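Local coordinates for protein PT26-6P (Thermococcus sp., PDB 2WB7) that is of unknown function but is encoded by a mobile genetic element of euryarchaea and is built from three domains with novel folds, at residues A[2-7]-A[398-403]; A[8-13]-A[481-486]; A[233-238]-A[509-514]; A[241-246]-A[273-278]; A[310-315]-A[320-325]. All coordinates share one frame; numbering follows the deposited sequence.

Contact 1. Residues A[2-7]-A[398-403]; sequences NATIND and NLIDLY
Ile-400 meets Thr-4 and Ile-5 with a single methyl group, CD1, and those two touches carry the whole contact. Along helix 393-404, Leu-399 faces another way, packing on Thr-414 of helix 408-438. One residue on, Ile-400 turns toward the N-terminal segment. With CG1 opposite the carbonyl carbon (chi1 -64°) and the chain extended beyond it, its CD1 is carried out to the two partners. There it meets CG2 of Thr-4 tip to tip, Ile-400 CD1 to Thr-4 CG2 3.9 Å. The side chain of Ile-5 runs slantwise past the same methyl, with Ile-5 CG1 4.1 Å from Ile-400 CD1. Further along, Tyr-403 swings off to stack on Phe-474. The N-terminal turn is braced from within: Asn-6 N donates to Asn-2 OD1 at 2.7 Å, with an N-H...O angle of 161°. Thr-4 rests on Val-396 of helix 393-404 and on Leu-475 of helix 471-499, so the turn lies between these two helices of the helical domain. The meeting is purely apolar and buries little surface; directional bonds to this turn come from elsewhere, among them Lys-482 NZ to Thr-4 O and the salt bridges of Asp-7.

Contact 2. Residues A[8-13]-A[481-486]; sequences DDIDDV and AKKHEM
Lys-483 stretches from helix 471-499 to the carboxylate of Asp-9, passing Ile-10 on the way. Its CB points toward the N-terminal segment. The chain bends at CB-CG (chi2 -61°) and runs on through CD; the side chain also packs on Leu-519 of helix 503-523. CE is the first atom to meet the N-terminal segment, lying 4.1 Å from Ile-10 CG1 and 3.3 Å from Asp-9 OD1. A second bend, at CD-CE, brings NZ to Asp-9 OD2 at 2.9 Å, a salt bridge received on the syn lone pair of that oxygen. NZ has a second acidic partner in Asp-7. The N-terminal chain thus lies as an irregular strap across two successive helices of the helical domain, 471-499 and 503-523, pinned by acids that answer lysines. Asp-9 approaches from the opposite direction, and its first torsion (chi1 57°), with CG between backbone N and carbonyl carbon, swings the carboxylate across to NZ. An alanine here would remove the carboxylate and would probably leave Lys-483 to Asp-7 alone, with this part of the strap less firmly tied. Beside the ion pair, Ile-10 CD1 rests 4.2 Å from the selenium, SE, of selenomethionine Met-486, and Tyr-516 packs on Ile-10 as well.

Contact 3. Residues A[233-238]-A[509-514]; sequences GMLGSL and DAEKAK
Leu-235 and Lys-512 make most of the apolar contact, with Glu-511 alongside. CB of Leu-235 lies 4.3 Å from CD of Lys-512, and its CD1 lies 4.3 Å from Glu-511 CG, so the leucine sits on the methylene parts of two charged side chains. Lys-512 gets there by bending twice, at chi2 (-48°) and chi3 (-85°), which folds its chain along the loop. Among the polar atoms, Leu-235 O lies nearest Lys-512 CE, at 3.3 Å, with NZ little farther; NZ has its strongest partner in Asp-12 and another in Glu-515. Bonds inside the loop and to the rest of the fold hold the shape: Ser-237 OG donates to Leu-238 O at 2.9 Å, in the carbonyl plane on a lone pair, while Gly-236 O and Ser-237 O accept from Tyr-255 and Tyr-490. Gly-236 has positive phi (66°), and a CB there would point at Lys-512. Here the loop between strands 221-222 and 253-261 lies on helix 503-523. Lysine serves two ends at once: its methylenes, with those of Glu-511, give the loop an apolar surface, while its ammonium is paired with Asp-12 and Glu-515.

Contact 4. Residues A[241-246]-A[273-278]; sequences KFLQSL and SPVHVL
Lys-241 NZ is gripped by two acids, Asp-7 and Asp-393, and ties down the short 3-10 turn from which Phe-242 and Leu-243 reach Val-275 and Val-277. The same lysine lays its CE over the centre of the Phe-242 ring, 3.4 Å above the plane. That ring leads away from Val-275, its CG opposite the carbonyl carbon (chi1 -75°), and leaves CB to do the touching: Phe-242 CB to Val-275 CG2 is 3.9 Å. Leu-243 covers more. Its CD1 lies against Val-277 CG2 at 3.5 Å, the two side chains meeting at a slant, and its CD2 is 4.3 Å from Val-275 CG1. Both valines come from an extended piece of chain in which alternate residues face the same way, with His-276 between them pointing its CB away. Across the contact everything is aliphatic, and Leu-243 forms its solvent-exposed border. Segment 273-278 joins strands 266-272 and 281-290 of the second immunoglobulin-like domain; the turn at 241-246 belongs to the loop that enters strand 253-261, and its lysine salt bridge to Asp-393 links it to the start of helix 393-404.

Contact 5. Residues A[310-315]-A[320-325]; sequences TLRVIE and ELADTT
Arg-312 and Glu-320 face each other across a beta hairpin, a hydrogen-bonded antiparallel pair between strand 301-314 and the outermost strand 319-331 of the eight-stranded sheet. Arg-312 N donates to Glu-320 O and Glu-320 N to Arg-312 O, both at 2.9 Å. Their side chains share one face: Glu-320 OE1 lies at the guanidinium edge, in its plane, making a weak 3.3 Å bond with Arg-312 NE as part of a salt bridge, although the carboxylate itself stands nearly perpendicular (89°). On the other face Leu-311 CD2 meets Leu-321 CD1 at 4.1 Å. Next, Ala-322 and Asp-323 both stand opposite Thr-310, a beta bulge: Ala-322 N donates to Thr-310 O and Thr-310 N to Asp-323 O. Farther out, Tyr-353 bonds Arg-312 NH1 and Arg-318 takes Glu-320 OE2. A leucine in place of Arg-312 would probably leave Glu-320 OE1 and the hydroxyl of Tyr-353 without this partner. One water accepts from Arg-312 NH2 at 2.9 Å and donates to Leu-321 O.

In the fold
From the N terminus, residues 2-7 and then 8-13 run straight to the far end of the sequence, closing very long loops on helices 393-404 and 471-499. Residues 233-238 close contact 3 on helix 503-523. The first three contacts cross one another, their segments alternating along the chain, so the helical domain gathers in both the N terminus and the 233-238 loop. Contacts 4 and 5, in series with each other, both nest inside the loops of the first three; contact 4 ties 241-246 to the second immunoglobulin-like domain, and contact 5, a local hairpin there, touches none of the others. Asp-7 salt-bridges Lys-482, Lys-483 and Lys-241, joining contacts 1, 2 and 4; Asp-12 to Lys-512 joins 2 and 3.

Contact 1. Residues A[2-7]-A[398-403]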
# COMPACT_ATOMS: atom_id res chain seq x y z
N ASN A 2 -11.36 -5.26 33.10
CA ASN A 2 -10.06 -5.80 33.55
C ASN A 2 -9.04 -6.20 32.47
O ASN A 2 -9.34 -6.25 31.29
CB ASN A 2 -10.32 -7.01 34.43
CG ASN A 2 -10.90 -8.16 33.64
OD1 ASN A 2 -10.18 -8.89 32.97
ND2 ASN A 2 -12.22 -8.30 33.69
N ALA A 3 -7.83 -6.49 32.92
CA ALA A 3 -6.78 -6.98 32.05
C ALA A 3 -6.76 -8.49 32.07
O ALA A 3 -6.50 -9.15 31.08
CB ALA A 3 -5.43 -6.45 32.52
N THR A 4 -7.06 -9.04 33.23
CA THR A 4 -6.74 -10.42 33.47
C THR A 4 -7.77 -11.39 32.87
O THR A 4 -7.40 -12.40 32.27
CB THR A 4 -6.52 -10.63 34.97
OG1 THR A 4 -6.15 -11.99 35.22
CG2 THR A 4 -7.79 -10.25 35.77
N ILE A 5 -9.05 -11.07 32.99
CA ILE A 5 -10.08 -11.92 32.38
C ILE A 5 -10.43 -11.54 30.94
O ILE A 5 -10.59 -12.41 30.09
CB ILE A 5 -11.35 -11.93 33.23
CG1 ILE A 5 -11.03 -12.50 34.61
CG2 ILE A 5 -12.47 -12.73 32.55
CD1 ILE A 5 -12.23 -12.61 35.49
N ASN A 6 -10.53 -10.23 30.69
CA ASN A 6 -10.94 -9.69 29.40
C ASN A 6 -9.81 -9.31 28.46
O ASN A 6 -10.01 -9.16 27.26
CB ASN A 6 -11.80 -8.45 29.61
CG ASN A 6 -13.25 -8.80 29.82
OD1 ASN A 6 -13.59 -9.68 30.62
ND2 ASN A 6 -14.12 -8.11 29.08
N ASP A 7 -8.63 -9.10 29.03
CA ASP A 7 -7.49 -8.66 28.25
C ASP A 7 -7.74 -7.29 27.63
O ASP A 7 -7.36 -7.03 26.50
CB ASP A 7 -7.17 -9.70 27.20
CG ASP A 7 -7.13 -11.10 27.77
OD1 ASP A 7 -6.19 -11.42 28.53
OD2 ASP A 7 -8.06 -11.89 27.49
N ASN A 398 -12.61 -18.37 37.98
CA ASN A 398 -12.70 -19.27 39.13
C ASN A 398 -11.51 -19.07 40.06
O ASN A 398 -11.67 -18.94 41.28
CB ASN A 398 -12.72 -20.74 38.73
CG ASN A 398 -13.78 -21.07 37.69
OD1 ASN A 398 -14.92 -20.59 37.73
ND2 ASN A 398 -13.40 -21.93 36.76
N LEU A 399 -10.32 -19.06 39.47
CA LEU A 399 -9.08 -18.97 40.22
C LEU A 399 -9.10 -17.72 41.09
O LEU A 399 -8.82 -17.78 42.28
CB LEU A 399 -7.91 -18.96 39.24
CG LEU A 399 -6.57 -19.60 39.62
CD1 LEU A 399 -6.75 -20.87 40.41
CD2 LEU A 399 -5.77 -19.87 38.35
N ILE A 400 -9.45 -16.58 40.49
CA ILE A 400 -9.52 -15.35 41.25
C ILE A 400 -10.52 -15.46 42.39
O ILE A 400 -10.30 -14.92 43.47
CB ILE A 400 -9.89 -14.14 40.37
CG1 ILE A 400 -8.81 -13.89 39.32
CG2 ILE A 400 -10.12 -12.89 41.25
CD1 ILE A 400 -9.17 -12.85 38.26
N ASP A 401 -11.62 -16.15 42.14
CA ASP A 401 -12.64 -16.30 43.16
C ASP A 401 -12.11 -17.13 44.30
O ASP A 401 -12.32 -16.81 45.46
CB ASP A 401 -13.90 -16.90 42.55
CG ASP A 401 -14.64 -15.90 41.68
OD1 ASP A 401 -14.45 -14.68 41.89
OD2 ASP A 401 -15.41 -16.31 40.77
N LEU A 402 -11.41 -18.19 43.96
CA LEU A 402 -10.71 -18.96 44.95
C LEU A 402 -9.82 -18.04 45.79
O LEU A 402 -9.84 -18.10 47.01
CB LEU A 402 -9.88 -20.05 44.29
CG LEU A 402 -10.70 -21.08 43.52
CD1 LEU A 402 -9.80 -22.14 42.91
CD2 LEU A 402 -11.69 -21.70 44.47
N TYR A 403 -9.06 -17.17 45.15
CA TYR A 403 -8.17 -16.30 45.91
C TYR A 403 -8.97 -15.58 47.00
O TYR A 403 -8.58 -15.59 48.16
CB TYR A 403 -7.43 -15.30 45.02
CG TYR A 403 -6.50 -14.38 45.80
CD1 TYR A 403 -5.17 -14.73 46.03
CD2 TYR A 403 -6.95 -13.15 46.30
CE1 TYR A 403 -4.31 -13.89 46.73
CE2 TYR A 403 -6.10 -12.31 47.01
CZ TYR A 403 -4.78 -12.69 47.22
OH TYR A 403 -3.92 -11.86 47.92

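Contact 2. Residues A[8-13]-A[481-486]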
# COMPACT_ATOMS: atom_id res chain seq x y z
N ASP A 8 -8.37 -6.40 28.39
CA ASP A 8 -8.54 -5.01 27.99
C ASP A 8 -7.21 -4.25 27.99
O ASP A 8 -7.17 -3.08 27.66
CB ASP A 8 -9.52 -4.30 28.92
CG ASP A 8 -10.95 -4.74 28.69
OD1 ASP A 8 -11.38 -4.70 27.51
OD2 ASP A 8 -11.65 -5.12 29.67
N ASP A 9 -6.13 -4.91 28.37
CA ASP A 9 -4.83 -4.26 28.34
C ASP A 9 -4.12 -4.51 27.02
O ASP A 9 -3.09 -3.92 26.74
CB ASP A 9 -3.95 -4.69 29.52
CG ASP A 9 -3.74 -6.20 29.61
OD1 ASP A 9 -2.63 -6.61 30.00
OD2 ASP A 9 -4.66 -6.99 29.31
N ILE A 10 -4.69 -5.39 26.20
CA ILE A 10 -4.10 -5.67 24.89
C ILE A 10 -4.38 -4.50 23.95
O ILE A 10 -5.53 -4.11 23.72
CB ILE A 10 -4.64 -6.98 24.28
CG1 ILE A 10 -4.30 -8.15 25.20
CG2 ILE A 10 -4.08 -7.17 22.88
CD1 ILE A 10 -4.78 -9.49 24.72
N ASP A 11 -3.31 -3.94 23.40
CA ASP A 11 -3.44 -2.75 22.59
C ASP A 11 -4.35 -2.97 21.39
O ASP A 11 -5.06 -2.07 20.96
CB ASP A 11 -2.08 -2.27 22.16
CG ASP A 11 -1.92 -0.81 22.39
OD1 ASP A 11 -2.37 -0.05 21.52
OD2 ASP A 11 -1.42 -0.43 23.48
N ASP A 12 -4.33 -4.17 20.85
CA ASP A 12 -5.19 -4.50 19.74
C ASP A 12 -6.65 -4.40 20.17
O ASP A 12 -7.48 -3.95 19.41
CB ASP A 12 -4.89 -5.90 19.22
CG ASP A 12 -3.46 -6.05 18.75
OD1 ASP A 12 -2.82 -7.08 19.09
OD2 ASP A 12 -2.98 -5.15 18.03
N VAL A 13 -6.94 -4.81 21.40
CA VAL A 13 -8.30 -4.79 21.89
C VAL A 13 -8.79 -3.35 22.03
O VAL A 13 -9.96 -3.07 21.79
CB VAL A 13 -8.45 -5.56 23.23
CG1 VAL A 13 -9.85 -5.42 23.80
CG2 VAL A 13 -8.10 -7.04 23.05
N ALA A 481 1.14 -14.79 32.96
CA ALA A 481 1.04 -16.16 32.52
C ALA A 481 0.10 -16.31 31.30
O ALA A 481 0.37 -17.09 30.38
CB ALA A 481 0.58 -17.05 33.68
N LYS A 482 -0.98 -15.56 31.29
CA LYS A 482 -1.92 -15.62 30.18
C LYS A 482 -1.32 -15.15 28.84
O LYS A 482 -1.43 -15.84 27.80
CB LYS A 482 -3.14 -14.78 30.51
CG LYS A 482 -4.38 -15.20 29.77
CD LYS A 482 -5.50 -14.26 30.11
CE LYS A 482 -6.77 -14.62 29.38
NZ LYS A 482 -7.70 -13.45 29.51
N LYS A 483 -0.68 -13.98 28.87
CA LYS A 483 -0.06 -13.41 27.69
C LYS A 483 1.13 -14.24 27.22
O LYS A 483 1.38 -14.34 26.02
CB LYS A 483 0.42 -11.99 27.94
CG LYS A 483 -0.52 -11.16 28.76
CD LYS A 483 -1.87 -10.97 28.13
CE LYS A 483 -2.44 -9.62 28.60
NZ LYS A 483 -3.84 -9.72 29.10
N HIS A 484 1.88 -14.81 28.16
CA HIS A 484 2.95 -15.74 27.79
C HIS A 484 2.37 -16.92 27.03
O HIS A 484 2.94 -17.33 26.02
CB HIS A 484 3.77 -16.23 29.00
CG HIS A 484 4.83 -15.27 29.46
ND1 HIS A 484 5.72 -14.66 28.59
CD2 HIS A 484 5.15 -14.82 30.69
CE1 HIS A 484 6.53 -13.87 29.27
NE2 HIS A 484 6.20 -13.94 30.55
N GLU A 485 1.24 -17.47 27.47
CA GLU A 485 0.65 -18.58 26.73
C GLU A 485 0.22 -18.15 25.32
O GLU A 485 0.33 -18.91 24.36
CB GLU A 485 -0.53 -19.23 27.45
CG GLU A 485 -0.85 -20.58 26.82
CD GLU A 485 -2.32 -21.04 26.97
OE1 GLU A 485 -3.08 -20.41 27.73
OE2 GLU A 485 -2.68 -22.05 26.31
N MSE A 486 -0.29 -16.92 25.22
CA MSE A 486 -0.71 -16.35 23.95
C MSE A 486 0.48 -16.18 23.00
O MSE A 486 0.39 -16.50 21.80
CB MSE A 486 -1.38 -15.01 24.19
CG MSE A 486 -2.77 -15.11 24.82
SE MSE A 486 -3.31 -13.38 25.56
CE MSE A 486 -5.23 -13.61 25.79

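Contact 3. Residues A[233-238]-A[509-514]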
# COMPACT_ATOMS: atom_id res chain seq x y z
N GLY A 233 -2.94 0.83 12.81
CA GLY A 233 -3.38 -0.31 12.00
C GLY A 233 -2.84 -1.60 12.58
O GLY A 233 -1.75 -1.60 13.14
N MSE A 234 -3.57 -2.69 12.44
CA MSE A 234 -3.19 -3.93 13.12
C MSE A 234 -2.47 -4.96 12.25
O MSE A 234 -2.53 -4.91 11.03
CB MSE A 234 -4.40 -4.58 13.81
CG MSE A 234 -4.00 -5.25 15.12
SE MSE A 234 -5.28 -6.51 15.80
CE MSE A 234 -5.24 -7.77 14.33
N LEU A 235 -1.79 -5.89 12.92
CA LEU A 235 -1.17 -7.05 12.30
C LEU A 235 -1.76 -8.32 12.89
O LEU A 235 -2.05 -8.37 14.09
CB LEU A 235 0.32 -7.06 12.59
CG LEU A 235 1.05 -5.86 12.01
CD1 LEU A 235 2.43 -5.68 12.66
CD2 LEU A 235 1.15 -6.05 10.50
N GLY A 236 -1.89 -9.36 12.07
CA GLY A 236 -2.24 -10.67 12.56
C GLY A 236 -3.64 -10.79 13.16
O GLY A 236 -4.60 -10.23 12.65
N SER A 237 -3.75 -11.53 14.25
CA SER A 237 -5.04 -11.87 14.79
C SER A 237 -4.97 -11.85 16.29
O SER A 237 -3.94 -12.19 16.86
CB SER A 237 -5.43 -13.27 14.34
OG SER A 237 -6.61 -13.71 14.96
N LEU A 238 -6.04 -11.43 16.94
CA LEU A 238 -6.12 -11.61 18.37
C LEU A 238 -6.00 -13.11 18.67
O LEU A 238 -6.30 -13.95 17.83
CB LEU A 238 -7.45 -11.05 18.89
CG LEU A 238 -7.51 -9.54 19.07
CD1 LEU A 238 -8.94 -9.10 19.32
CD2 LEU A 238 -6.57 -9.06 20.20
N ASP A 509 2.97 -13.70 12.75
CA ASP A 509 2.77 -14.42 14.00
C ASP A 509 3.95 -14.18 14.95
O ASP A 509 3.73 -13.83 16.11
CB ASP A 509 2.56 -15.91 13.72
CG ASP A 509 1.22 -16.19 13.05
OD1 ASP A 509 0.28 -15.41 13.32
OD2 ASP A 509 1.11 -17.17 12.28
N ALA A 510 5.18 -14.31 14.46
CA ALA A 510 6.36 -14.17 15.31
C ALA A 510 6.45 -12.79 15.91
O ALA A 510 6.85 -12.64 17.06
CB ALA A 510 7.63 -14.50 14.55
N GLU A 511 6.05 -11.78 15.14
CA GLU A 511 6.02 -10.40 15.65
C GLU A 511 4.98 -10.20 16.74
O GLU A 511 5.22 -9.50 17.74
CB GLU A 511 5.74 -9.44 14.51
CG GLU A 511 5.20 -8.09 14.97
CD GLU A 511 6.23 -7.27 15.73
OE1 GLU A 511 7.45 -7.47 15.48
OE2 GLU A 511 5.82 -6.45 16.58
N LYS A 512 3.80 -10.80 16.55
CA LYS A 512 2.76 -10.77 17.58
C LYS A 512 3.27 -11.42 18.84
O LYS A 512 3.02 -10.94 19.94
CB LYS A 512 1.50 -11.50 17.13
CG LYS A 512 0.80 -10.85 15.96
CD LYS A 512 0.64 -9.35 16.21
CE LYS A 512 -0.61 -9.05 17.02
NZ LYS A 512 -0.73 -7.57 17.28
N ALA A 513 3.99 -12.53 18.67
CA ALA A 513 4.62 -13.22 19.80
C ALA A 513 5.45 -12.23 20.60
O ALA A 513 5.21 -12.02 21.78
CB ALA A 513 5.48 -14.37 19.31
N LYS A 514 6.42 -11.62 19.94
CA LYS A 514 7.31 -10.70 20.63
C LYS A 514 6.49 -9.66 21.40
O LYS A 514 6.88 -9.22 22.48
CB LYS A 514 8.25 -10.02 19.64
CG LYS A 514 9.26 -9.10 20.28
CD LYS A 514 10.25 -9.89 21.16
CE LYS A 514 10.85 -8.99 22.28
NZ LYS A 514 11.44 -7.69 21.77

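Contact 4. Residues A[241-246]-A[273-278]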
# COMPACT_ATOMS: atom_id res chain seq x y z
N LYS A 241 -8.80 -17.15 21.95
CA LYS A 241 -9.81 -17.05 23.00
C LYS A 241 -10.91 -16.05 22.63
O LYS A 241 -12.02 -16.15 23.13
CB LYS A 241 -9.22 -16.72 24.37
CG LYS A 241 -8.75 -15.30 24.53
CD LYS A 241 -9.21 -14.72 25.85
CE LYS A 241 -9.80 -13.35 25.63
NZ LYS A 241 -10.79 -13.02 26.68
N PHE A 242 -10.60 -15.12 21.74
CA PHE A 242 -11.52 -14.03 21.45
C PHE A 242 -12.65 -14.46 20.54
O PHE A 242 -13.47 -13.65 20.15
CB PHE A 242 -10.78 -12.82 20.87
CG PHE A 242 -10.01 -12.04 21.89
CD1 PHE A 242 -8.65 -12.27 22.07
CD2 PHE A 242 -10.64 -11.10 22.69
CE1 PHE A 242 -7.93 -11.56 23.01
CE2 PHE A 242 -9.92 -10.38 23.65
CZ PHE A 242 -8.56 -10.61 23.80
N LEU A 243 -12.69 -15.74 20.21
CA LEU A 243 -13.77 -16.30 19.42
C LEU A 243 -15.06 -16.41 20.22
O LEU A 243 -16.15 -16.25 19.68
CB LEU A 243 -13.39 -17.67 18.87
CG LEU A 243 -12.65 -17.74 17.54
CD1 LEU A 243 -12.36 -19.19 17.18
CD2 LEU A 243 -13.47 -17.05 16.45
N GLN A 244 -14.96 -16.71 21.52
CA GLN A 244 -16.14 -16.74 22.38
C GLN A 244 -16.34 -15.41 23.12
O GLN A 244 -16.87 -15.39 24.24
CB GLN A 244 -16.06 -17.89 23.41
CG GLN A 244 -15.97 -19.29 22.81
CD GLN A 244 -14.58 -19.91 22.95
OE1 GLN A 244 -13.75 -19.42 23.72
NE2 GLN A 244 -14.33 -20.98 22.20
N SER A 245 -15.93 -14.31 22.51
CA SER A 245 -16.07 -13.02 23.17
C SER A 245 -17.18 -12.20 22.55
O SER A 245 -16.99 -11.59 21.49
CB SER A 245 -14.77 -12.22 23.14
OG SER A 245 -13.92 -12.60 24.20
N LEU A 246 -18.35 -12.21 23.20
CA LEU A 246 -19.47 -11.38 22.79
C LEU A 246 -19.05 -9.92 22.78
O LEU A 246 -19.57 -9.12 22.00
CB LEU A 246 -20.65 -11.55 23.74
CG LEU A 246 -21.48 -12.83 23.64
CD1 LEU A 246 -22.37 -12.93 24.88
CD2 LEU A 246 -22.30 -12.91 22.34
N SER A 273 -12.58 -7.98 10.95
CA SER A 273 -12.69 -8.52 12.30
C SER A 273 -11.30 -8.72 12.83
O SER A 273 -10.38 -8.98 12.06
CB SER A 273 -13.38 -9.88 12.30
OG SER A 273 -14.45 -9.90 11.39
N PRO A 274 -11.13 -8.62 14.16
CA PRO A 274 -9.77 -8.76 14.72
C PRO A 274 -9.31 -10.22 15.01
O PRO A 274 -8.18 -10.43 15.48
CB PRO A 274 -9.85 -7.95 16.03
CG PRO A 274 -11.35 -7.55 16.20
CD PRO A 274 -12.14 -8.29 15.18
N VAL A 275 -10.18 -11.20 14.76
CA VAL A 275 -9.87 -12.60 15.03
C VAL A 275 -10.04 -13.44 13.78
O VAL A 275 -11.06 -13.34 13.09
CB VAL A 275 -10.83 -13.19 16.04
CG1 VAL A 275 -10.17 -14.32 16.75
CG2 VAL A 275 -11.21 -12.16 17.03
N HIS A 276 -9.04 -14.27 13.49
CA HIS A 276 -9.02 -15.10 12.29
C HIS A 276 -8.53 -16.48 12.65
O HIS A 276 -7.35 -16.68 12.89
CB HIS A 276 -8.10 -14.48 11.24
CG HIS A 276 -8.45 -13.06 10.91
ND1 HIS A 276 -9.37 -12.72 9.94
CD2 HIS A 276 -8.02 -11.89 11.44
CE1 HIS A 276 -9.48 -11.41 9.87
NE2 HIS A 276 -8.67 -10.88 10.77
N VAL A 277 -9.45 -17.44 12.71
CA VAL A 277 -9.10 -18.79 13.14
C VAL A 277 -9.64 -19.77 12.13
O VAL A 277 -10.67 -19.52 11.52
CB VAL A 277 -9.74 -19.13 14.51
CG1 VAL A 277 -9.14 -20.41 15.04
CG2 VAL A 277 -9.53 -17.99 15.50
N LEU A 278 -8.95 -20.90 11.95
CA LEU A 278 -9.44 -21.94 11.05
C LEU A 278 -10.84 -22.40 11.46
O LEU A 278 -11.17 -22.42 12.65
CB LEU A 278 -8.49 -23.14 10.99
CG LEU A 278 -7.16 -22.97 10.24
CD1 LEU A 278 -6.33 -24.24 10.26
CD2 LEU A 278 -7.39 -22.49 8.80

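Contact 5. Residues A[310-315]-A[320-325]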
# COMPACT_ATOMS: atom_id res chain seq x y z
N THR A 310 -10.05 -14.27 -0.61
CA THR A 310 -9.18 -14.92 0.36
C THR A 310 -8.55 -16.04 -0.44
O THR A 310 -9.19 -16.58 -1.36
CB THR A 310 -9.93 -15.52 1.57
OG1 THR A 310 -10.97 -16.40 1.13
CG2 THR A 310 -10.51 -14.44 2.41
N LEU A 311 -7.31 -16.36 -0.11
CA LEU A 311 -6.62 -17.43 -0.78
C LEU A 311 -6.24 -18.49 0.25
O LEU A 311 -5.53 -18.21 1.24
CB LEU A 311 -5.38 -16.88 -1.46
CG LEU A 311 -5.62 -15.83 -2.55
CD1 LEU A 311 -4.32 -15.29 -3.10
CD2 LEU A 311 -6.45 -16.41 -3.67
N ARG A 312 -6.71 -19.72 0.03
CA ARG A 312 -6.30 -20.81 0.90
C ARG A 312 -4.88 -21.15 0.54
O ARG A 312 -4.56 -21.29 -0.63
CB ARG A 312 -7.19 -22.04 0.72
CG ARG A 312 -6.75 -23.23 1.55
CD ARG A 312 -7.85 -24.29 1.62
NE ARG A 312 -8.53 -24.42 0.33
CZ ARG A 312 -9.72 -23.89 0.06
NH1 ARG A 312 -10.38 -23.21 0.98
NH2 ARG A 312 -10.25 -24.04 -1.14
N VAL A 313 -4.03 -21.22 1.54
CA VAL A 313 -2.68 -21.70 1.33
C VAL A 313 -2.63 -23.16 1.74
O VAL A 313 -2.94 -23.51 2.89
CB VAL A 313 -1.65 -20.90 2.15
CG1 VAL A 313 -0.29 -21.53 2.02
CG2 VAL A 313 -1.60 -19.48 1.68
N ILE A 314 -2.24 -24.00 0.80
CA ILE A 314 -2.08 -25.42 1.09
C ILE A 314 -0.69 -25.69 1.67
O ILE A 314 0.27 -25.02 1.29
CB ILE A 314 -2.22 -26.22 -0.18
CG1 ILE A 314 -3.63 -26.02 -0.74
CG2 ILE A 314 -1.93 -27.68 0.10
CD1 ILE A 314 -4.70 -26.57 0.16
N GLU A 315 -0.58 -26.65 2.58
CA GLU A 315 0.75 -27.06 3.06
C GLU A 315 1.68 -27.33 1.89
O GLU A 315 1.33 -28.05 0.95
CB GLU A 315 0.64 -28.29 3.93
CG GLU A 315 0.07 -27.96 5.28
CD GLU A 315 -0.41 -29.19 6.03
OE1 GLU A 315 -0.24 -30.33 5.53
OE2 GLU A 315 -0.97 -28.99 7.14
N GLU A 320 -5.02 -21.58 -3.44
CA GLU A 320 -6.22 -21.70 -4.27
C GLU A 320 -7.32 -20.73 -3.86
O GLU A 320 -7.49 -20.41 -2.68
CB GLU A 320 -6.71 -23.15 -4.35
CG GLU A 320 -6.69 -23.89 -3.04
CD GLU A 320 -6.88 -25.38 -3.25
OE1 GLU A 320 -7.63 -25.99 -2.45
OE2 GLU A 320 -6.29 -25.93 -4.21
N LEU A 321 -8.04 -20.23 -4.85
CA LEU A 321 -9.03 -19.20 -4.63
C LEU A 321 -10.10 -19.70 -3.69
O LEU A 321 -10.65 -20.77 -3.91
CB LEU A 321 -9.67 -18.83 -5.96
CG LEU A 321 -10.76 -17.76 -5.97
CD1 LEU A 321 -10.24 -16.46 -5.34
CD2 LEU A 321 -11.25 -17.54 -7.40
N ALA A 322 -10.37 -18.96 -2.62
CA ALA A 322 -11.48 -19.30 -1.74
C ALA A 322 -12.60 -18.29 -1.95
O ALA A 322 -12.98 -18.02 -3.09
CB ALA A 322 -11.02 -19.30 -0.31
N ASP A 323 -13.10 -17.71 -0.88
CA ASP A 323 -14.13 -16.67 -0.94
C ASP A 323 -13.70 -15.43 -1.77
O ASP A 323 -12.55 -15.01 -1.72
CB ASP A 323 -14.51 -16.28 0.49
CG ASP A 323 -14.88 -17.50 1.35
OD1 ASP A 323 -15.36 -18.53 0.82
OD2 ASP A 323 -14.70 -17.43 2.59
N THR A 324 -14.63 -14.87 -2.54
CA THR A 324 -14.29 -13.78 -3.48
C THR A 324 -15.48 -12.88 -3.79
O THR A 324 -16.62 -13.34 -3.87
CB THR A 324 -13.77 -14.30 -4.83
OG1 THR A 324 -13.60 -13.20 -5.73
CG2 THR A 324 -14.75 -15.26 -5.45
N THR A 325 -15.20 -11.58 -3.95
CA THR A 325 -16.21 -10.65 -4.43
C THR A 325 -15.64 -9.87 -5.61
O THR A 325 -14.46 -9.51 -5.59
CB THR A 325 -16.71 -9.70 -3.31
OG1 THR A 325 -17.75 -8.87 -3.82
CG2 THR A 325 -15.63 -8.81 -2.82
O HOH W 1 -12.17 -17.78 3.01
O HOH W 2 -12.52 -22.61 -2.36